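Local coordinates for putative lipoprotein (Campylobacter jejuni subsp. jejuni, PDB 4GIO) that is of unknown function but is a predicted lipoprotein, its single domain a variant of the immunoglobulin fold, at residues 28-42 / 88-101. Numbering follows the deposited sequence.
Sequences FQKRINSNGYLEFEV and RKLASDTRANDFRL
F40 and F99 lie face to face between the two sheets of this immunoglobulin-like sandwich, ring centroids 3.7 Å apart and planes only 7° from parallel. In both residues CG lies between the backbone N and the carbonyl carbon (chi1 about 70°), and with both CB atoms turned into the space between the sheets the rings meet there. The opposite face of F40 is covered by the aliphatic start of K89, whose CB stands 3.8 Å from the ring centroid in a CH-pi contact. F99 in turn points its edge at the face of F28, an offset edge-to-face pair with planes at 88°, and V42 packs its CG2 3.8 Å from L101 CD2. L38 extends the apolar layer, pushing CD2 against the backbone where N97 leads into D98.

Behind the rings, strands 38-42 and 88-90 pair antiparallel within one sheet. F40 and K89 exchange both backbone bonds, and A91 N reaches L38 O at 2.8 Å in an almost perfectly straight bond. On the other face of this sheet, the E39 and E41 side chains meet the aliphatic part of R88, E39 crossing it at a slant. E41 OE1 comes to 3.2 Å from R88 CD, while R88 NE stays beyond salt-bridge distance of both acids. The salt bridge of E39 goes instead to R31 on strand 28-32.

At the loop end, T94 CG2 rests over one face of the Y37 ring. A single water accepts from L38 N and donates to D93 O and A96 O, tying the strand start to the turn at 93-96. D93 shapes that turn: its OD1 takes R95 N in an Asx turn, while R95 grips the carboxylate side-on. K89 bends away to Y54 and E72, and W58 also meets F40.

Aromatic stacking thus joins the sheets, the water satisfies L38 N and two turn carbonyls, and the charges on the E39/R88 face probably add a weaker electrostatic attraction.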
loop_
_atom_site.group_PDB
_atom_site.type_symbol
_atom_site.label_atom_id
_atom_site.label_comp_id
_atom_site.label_asym_id
_atom_site.label_seq_id
_atom_site.Cartn_x
_atom_site.Cartn_y
_atom_site.Cartn_z
ATOM N N PHE A 28 -5.124 7.756 -1.758
ATOM C CA PHE A 28 -5.494 6.377 -1.452
ATOM C C PHE A 28 -6.899 6.280 -0.887
ATOM O O PHE A 28 -7.477 7.242 -0.424
ATOM C CB PHE A 28 -4.457 5.734 -0.552
ATOM C CG PHE A 28 -4.374 6.322 0.795
ATOM C CD1 PHE A 28 -5.200 5.871 1.808
ATOM C CD2 PHE A 28 -3.465 7.335 1.058
ATOM C CE1 PHE A 28 -5.107 6.407 3.058
ATOM C CE2 PHE A 28 -3.358 7.859 2.318
ATOM C CZ PHE A 28 -4.204 7.392 3.323
ATOM N N GLN A 29 -7.459 5.100 -0.951
ATOM C CA GLN A 29 -8.767 4.909 -0.333
ATOM C C GLN A 29 -8.911 3.435 0.038
ATOM O O GLN A 29 -8.131 2.591 -0.400
ATOM C CB GLN A 29 -9.851 5.334 -1.310
ATOM C CG GLN A 29 -9.810 4.523 -2.578
ATOM C CD GLN A 29 -10.625 5.138 -3.653
ATOM O OE1 GLN A 29 -11.156 6.230 -3.483
ATOM N NE2 GLN A 29 -10.724 4.460 -4.787
ATOM N N LYS A 30 -9.907 3.143 0.834
ATOM C CA LYS A 30 -10.176 1.765 1.199
ATOM C C LYS A 30 -11.670 1.520 1.287
ATOM O O LYS A 30 -12.464 2.480 1.468
ATOM C CB LYS A 30 -9.430 1.405 2.501
ATOM C CG LYS A 30 -9.861 2.165 3.756
ATOM C CD LYS A 30 -8.750 2.071 4.853
ATOM C CE LYS A 30 -9.280 2.535 6.210
ATOM N NZ LYS A 30 -9.717 3.935 6.067
ATOM N N ARG A 31 -12.039 0.246 1.258
ATOM C CA ARG A 31 -13.439 -0.141 1.510
ATOM C C ARG A 31 -13.530 -1.622 1.904
ATOM O O ARG A 31 -12.616 -2.428 1.624
ATOM C CB ARG A 31 -14.280 0.187 0.296
ATOM C CG ARG A 31 -13.941 -0.685 -0.834
ATOM C CD ARG A 31 -14.641 -0.231 -2.101
ATOM N NE ARG A 31 -15.079 -1.455 -2.732
ATOM C CZ ARG A 31 -14.270 -2.246 -3.408
ATOM N NH1 ARG A 31 -13.014 -1.872 -3.562
ATOM N NH2 ARG A 31 -14.724 -3.384 -3.926
ATOM N N ILE A 32 -14.638 -1.997 2.509
ATOM C CA ILE A 32 -14.847 -3.361 2.812
ATOM C C ILE A 32 -15.676 -3.914 1.655
ATOM O O ILE A 32 -16.680 -3.311 1.298
ATOM C CB ILE A 32 -15.665 -3.529 4.143
ATOM C CG1 ILE A 32 -15.011 -2.769 5.311
ATOM C CG2 ILE A 32 -15.925 -5.011 4.476
ATOM C CD1 ILE A 32 -13.603 -3.102 5.580
ATOM N N ASN A 33 -15.235 -5.023 1.052
ATOM C CA ASN A 33 -15.878 -5.533 -0.137
ATOM C C ASN A 33 -17.127 -6.341 0.284
ATOM O O ASN A 33 -17.415 -6.485 1.502
ATOM C CB ASN A 33 -14.864 -6.309 -1.066
ATOM C CG ASN A 33 -14.425 -7.671 -0.517
ATOM O OD1 ASN A 33 -15.032 -8.290 0.394
ATOM N ND2 ASN A 33 -13.356 -8.183 -1.119
ATOM N N SER A 34 -17.850 -6.853 -0.685
ATOM C CA SER A 34 -19.137 -7.496 -0.380
ATOM C C SER A 34 -18.945 -8.918 0.210
ATOM O O SER A 34 -19.912 -9.507 0.749
ATOM C CB SER A 34 -20.032 -7.481 -1.620
ATOM O OG SER A 34 -19.425 -8.281 -2.639
ATOM N N ASN A 35 -17.718 -9.465 0.203
ATOM C CA ASN A 35 -17.431 -10.660 1.027
ATOM C C ASN A 35 -16.969 -10.316 2.466
ATOM O O ASN A 35 -16.779 -11.198 3.285
ATOM C CB ASN A 35 -16.401 -11.555 0.366
ATOM C CG ASN A 35 -16.974 -12.346 -0.835
ATOM O OD1 ASN A 35 -18.171 -12.464 -0.988
ATOM N ND2 ASN A 35 -16.090 -12.818 -1.715
ATOM N N GLY A 36 -16.781 -9.038 2.767
ATOM C CA GLY A 36 -16.456 -8.650 4.096
ATOM C C GLY A 36 -14.964 -8.423 4.341
ATOM O O GLY A 36 -14.531 -8.285 5.487
ATOM N N TYR A 37 -14.197 -8.278 3.274
ATOM C CA TYR A 37 -12.727 -8.065 3.391
ATOM C C TYR A 37 -12.331 -6.650 2.937
ATOM O O TYR A 37 -12.772 -6.167 1.873
ATOM C CB TYR A 37 -11.972 -9.048 2.476
ATOM C CG TYR A 37 -12.146 -10.461 2.941
ATOM C CD1 TYR A 37 -13.125 -11.279 2.371
ATOM C CD2 TYR A 37 -11.395 -10.948 3.998
ATOM C CE1 TYR A 37 -13.310 -12.574 2.817
ATOM C CE2 TYR A 37 -11.531 -12.258 4.443
ATOM C CZ TYR A 37 -12.511 -13.047 3.861
ATOM O OH TYR A 37 -12.685 -14.289 4.327
ATOM N N LEU A 38 -11.394 -6.053 3.675
ATOM C CA LEU A 38 -10.875 -4.722 3.353
ATOM C C LEU A 38 -10.022 -4.744 2.081
ATOM O O LEU A 38 -9.172 -5.617 1.896
ATOM C CB LEU A 38 -10.053 -4.229 4.530
ATOM C CG LEU A 38 -9.370 -2.853 4.394
ATOM C CD1 LEU A 38 -10.468 -1.750 4.408
ATOM C CD2 LEU A 38 -8.310 -2.694 5.523
ATOM N N GLU A 39 -10.232 -3.760 1.206
ATOM C CA GLU A 39 -9.382 -3.617 0.036
ATOM C C GLU A 39 -8.923 -2.179 0.012
ATOM O O GLU A 39 -9.671 -1.254 0.396
ATOM C CB GLU A 39 -10.207 -3.941 -1.230
ATOM C CG GLU A 39 -9.429 -3.685 -2.541
ATOM C CD GLU A 39 -10.349 -3.624 -3.760
ATOM O OE1 GLU A 39 -10.915 -4.704 -4.115
ATOM O OE2 GLU A 39 -10.512 -2.483 -4.308
ATOM N N PHE A 40 -7.707 -1.963 -0.416
ATOM C CA PHE A 40 -7.263 -0.576 -0.556
ATOM C C PHE A 40 -6.687 -0.364 -1.927
ATOM O O PHE A 40 -6.255 -1.340 -2.585
ATOM C CB PHE A 40 -6.326 -0.116 0.584
ATOM C CG PHE A 40 -4.954 -0.752 0.582
ATOM C CD1 PHE A 40 -3.949 -0.295 -0.293
ATOM C CD2 PHE A 40 -4.654 -1.810 1.468
ATOM C CE1 PHE A 40 -2.673 -0.864 -0.280
ATOM C CE2 PHE A 40 -3.337 -2.423 1.515
ATOM C CZ PHE A 40 -2.344 -1.912 0.626
ATOM N N GLU A 41 -6.673 0.909 -2.368
ATOM C CA GLU A 41 -6.085 1.291 -3.681
ATOM C C GLU A 41 -5.227 2.493 -3.460
ATOM O O GLU A 41 -5.678 3.447 -2.813
ATOM C CB GLU A 41 -7.145 1.700 -4.700
ATOM C CG GLU A 41 -7.819 0.521 -5.356
ATOM C CD GLU A 41 -8.997 0.914 -6.324
ATOM O OE1 GLU A 41 -9.758 -0.025 -6.744
ATOM O OE2 GLU A 41 -9.145 2.131 -6.663
ATOM N N VAL A 42 -3.985 2.433 -3.910
ATOM C CA VAL A 42 -3.088 3.575 -3.746
ATOM C C VAL A 42 -2.716 3.946 -5.187
ATOM O O VAL A 42 -2.351 3.076 -5.969
ATOM C CB VAL A 42 -1.872 3.223 -2.906
ATOM C CG1 VAL A 42 -0.836 4.419 -2.803
ATOM C CG2 VAL A 42 -2.298 2.758 -1.460
ATOM N N ARG A 88 -3.448 -2.071 -5.846
ATOM C CA ARG A 88 -4.667 -2.565 -5.232
ATOM C C ARG A 88 -4.437 -3.832 -4.395
ATOM O O ARG A 88 -3.871 -4.805 -4.900
ATOM C CB ARG A 88 -5.697 -2.790 -6.354
ATOM C CG ARG A 88 -7.083 -3.192 -5.831
ATOM C CD ARG A 88 -8.227 -2.806 -6.826
ATOM N NE ARG A 88 -8.259 -3.633 -8.034
ATOM C CZ ARG A 88 -7.742 -3.285 -9.213
ATOM N NH1 ARG A 88 -7.128 -2.105 -9.374
ATOM N NH2 ARG A 88 -7.831 -4.136 -10.227
ATOM N N LYS A 89 -4.812 -3.826 -3.109
ATOM C CA LYS A 89 -4.536 -5.002 -2.270
ATOM C C LYS A 89 -5.751 -5.388 -1.499
ATOM O O LYS A 89 -6.546 -4.550 -1.155
ATOM C CB LYS A 89 -3.440 -4.722 -1.207
ATOM C CG LYS A 89 -2.089 -4.332 -1.806
ATOM C CD LYS A 89 -1.559 -5.305 -2.765
ATOM C CE LYS A 89 -0.730 -6.421 -2.278
ATOM N NZ LYS A 89 0.194 -6.917 -3.422
ATOM N N LEU A 90 -5.856 -6.661 -1.167
ATOM C CA LEU A 90 -7.070 -7.151 -0.568
ATOM C C LEU A 90 -6.696 -7.948 0.674
ATOM O O LEU A 90 -5.867 -8.852 0.605
ATOM C CB LEU A 90 -7.743 -8.059 -1.611
ATOM C CG LEU A 90 -8.884 -9.003 -1.151
ATOM C CD1 LEU A 90 -10.022 -8.178 -0.693
ATOM C CD2 LEU A 90 -9.316 -9.838 -2.356
ATOM N N ALA A 91 -7.307 -7.640 1.792
ATOM C CA ALA A 91 -6.978 -8.417 2.996
ATOM C C ALA A 91 -7.457 -9.872 2.880
ATOM O O ALA A 91 -8.418 -10.141 2.161
ATOM C CB ALA A 91 -7.628 -7.779 4.152
ATOM N N SER A 92 -6.834 -10.777 3.648
ATOM C CA SER A 92 -7.190 -12.210 3.667
ATOM C C SER A 92 -7.878 -12.528 4.996
ATOM O O SER A 92 -8.342 -13.638 5.206
ATOM C CB SER A 92 -5.956 -13.120 3.431
ATOM O OG SER A 92 -5.009 -12.878 4.483
ATOM N N ASP A 93 -8.102 -11.512 5.839
ATOM C CA ASP A 93 -8.684 -11.761 7.125
ATOM C C ASP A 93 -9.725 -10.677 7.351
ATOM O O ASP A 93 -9.431 -9.498 7.117
ATOM C CB ASP A 93 -7.580 -11.740 8.207
ATOM C CG ASP A 93 -8.070 -12.227 9.577
ATOM O OD1 ASP A 93 -8.905 -11.562 10.166
ATOM O OD2 ASP A 93 -7.632 -13.301 10.025
ATOM N N THR A 94 -10.930 -11.051 7.837
ATOM C CA THR A 94 -11.983 -10.081 8.061
ATOM C C THR A 94 -11.730 -9.076 9.202
ATOM O O THR A 94 -12.331 -8.052 9.207
ATOM C CB THR A 94 -13.405 -10.731 8.289
ATOM O OG1 THR A 94 -13.300 -11.656 9.355
ATOM C CG2 THR A 94 -13.931 -11.434 7.041
ATOM N N ARG A 95 -10.801 -9.356 10.116
ATOM C CA ARG A 95 -10.425 -8.432 11.178
ATOM C C ARG A 95 -9.657 -7.207 10.691
ATOM O O ARG A 95 -9.590 -6.181 11.417
ATOM C CB ARG A 95 -9.557 -9.140 12.216
ATOM C CG ARG A 95 -10.296 -10.099 13.132
ATOM C CD ARG A 95 -9.302 -10.866 13.979
ATOM N NE ARG A 95 -8.444 -11.703 13.120
ATOM C CZ ARG A 95 -7.221 -12.115 13.456
ATOM N NH1 ARG A 95 -6.692 -11.812 14.652
ATOM N NH2 ARG A 95 -6.519 -12.846 12.606
ATOM N N ALA A 96 -9.138 -7.239 9.450
ATOM C CA ALA A 96 -8.445 -6.050 8.882
ATOM C C ALA A 96 -9.439 -4.901 8.660
ATOM O O ALA A 96 -10.449 -5.066 7.923
ATOM C CB ALA A 96 -7.726 -6.465 7.564
ATOM N N ASN A 97 -9.167 -3.740 9.250
ATOM C CA ASN A 97 -10.025 -2.536 9.061
ATOM C C ASN A 97 -9.224 -1.334 8.579
ATOM O O ASN A 97 -9.788 -0.311 8.244
ATOM C CB ASN A 97 -10.743 -2.128 10.374
ATOM C CG ASN A 97 -11.922 -3.116 10.770
ATOM O OD1 ASN A 97 -12.294 -3.171 11.960
ATOM N ND2 ASN A 97 -12.418 -3.945 9.813
ATOM N N ASP A 98 -7.896 -1.443 8.594
ATOM C CA ASP A 98 -7.051 -0.395 8.049
ATOM C C ASP A 98 -5.727 -1.055 7.587
ATOM O O ASP A 98 -5.567 -2.281 7.675
ATOM C CB ASP A 98 -6.839 0.668 9.137
ATOM C CG ASP A 98 -6.289 2.027 8.564
ATOM O OD1 ASP A 98 -6.176 2.198 7.297
ATOM O OD2 ASP A 98 -5.900 2.886 9.430
ATOM N N PHE A 99 -4.784 -0.276 7.091
ATOM C CA PHE A 99 -3.531 -0.851 6.554
ATOM C C PHE A 99 -2.406 0.192 6.720
ATOM O O PHE A 99 -2.663 1.348 6.966
ATOM C CB PHE A 99 -3.699 -1.185 5.054
ATOM C CG PHE A 99 -3.773 0.073 4.145
ATOM C CD1 PHE A 99 -4.964 0.773 4.002
ATOM C CD2 PHE A 99 -2.651 0.531 3.436
ATOM C CE1 PHE A 99 -5.086 1.913 3.177
ATOM C CE2 PHE A 99 -2.745 1.690 2.567
ATOM C CZ PHE A 99 -3.954 2.389 2.460
ATOM N N ARG A 100 -1.180 -0.265 6.605
ATOM C CA ARG A 100 -0.000 0.609 6.535
ATOM C C ARG A 100 0.846 0.126 5.363
ATOM O O ARG A 100 1.024 -1.058 5.187
ATOM C CB ARG A 100 0.798 0.520 7.803
ATOM C CG ARG A 100 1.884 1.568 7.947
ATOM C CD ARG A 100 2.529 1.537 9.391
ATOM N NE ARG A 100 1.611 2.274 10.283
ATOM C CZ ARG A 100 1.008 1.782 11.364
ATOM N NH1 ARG A 100 1.275 0.564 11.809
ATOM N NH2 ARG A 100 0.150 2.559 12.017
ATOM N N LEU A 101 1.338 1.056 4.544
ATOM C CA LEU A 101 2.062 0.705 3.349
ATOM C C LEU A 101 3.435 1.362 3.384
ATOM O O LEU A 101 3.513 2.575 3.427
ATOM C CB LEU A 101 1.286 1.112 2.084
ATOM C CG LEU A 101 2.012 0.947 0.737
ATOM C CD1 LEU A 101 2.318 -0.546 0.420
ATOM C CD2 LEU A 101 1.159 1.509 -0.427
HETATM O O HOH W 1 -10.759 -7.332 6.103
#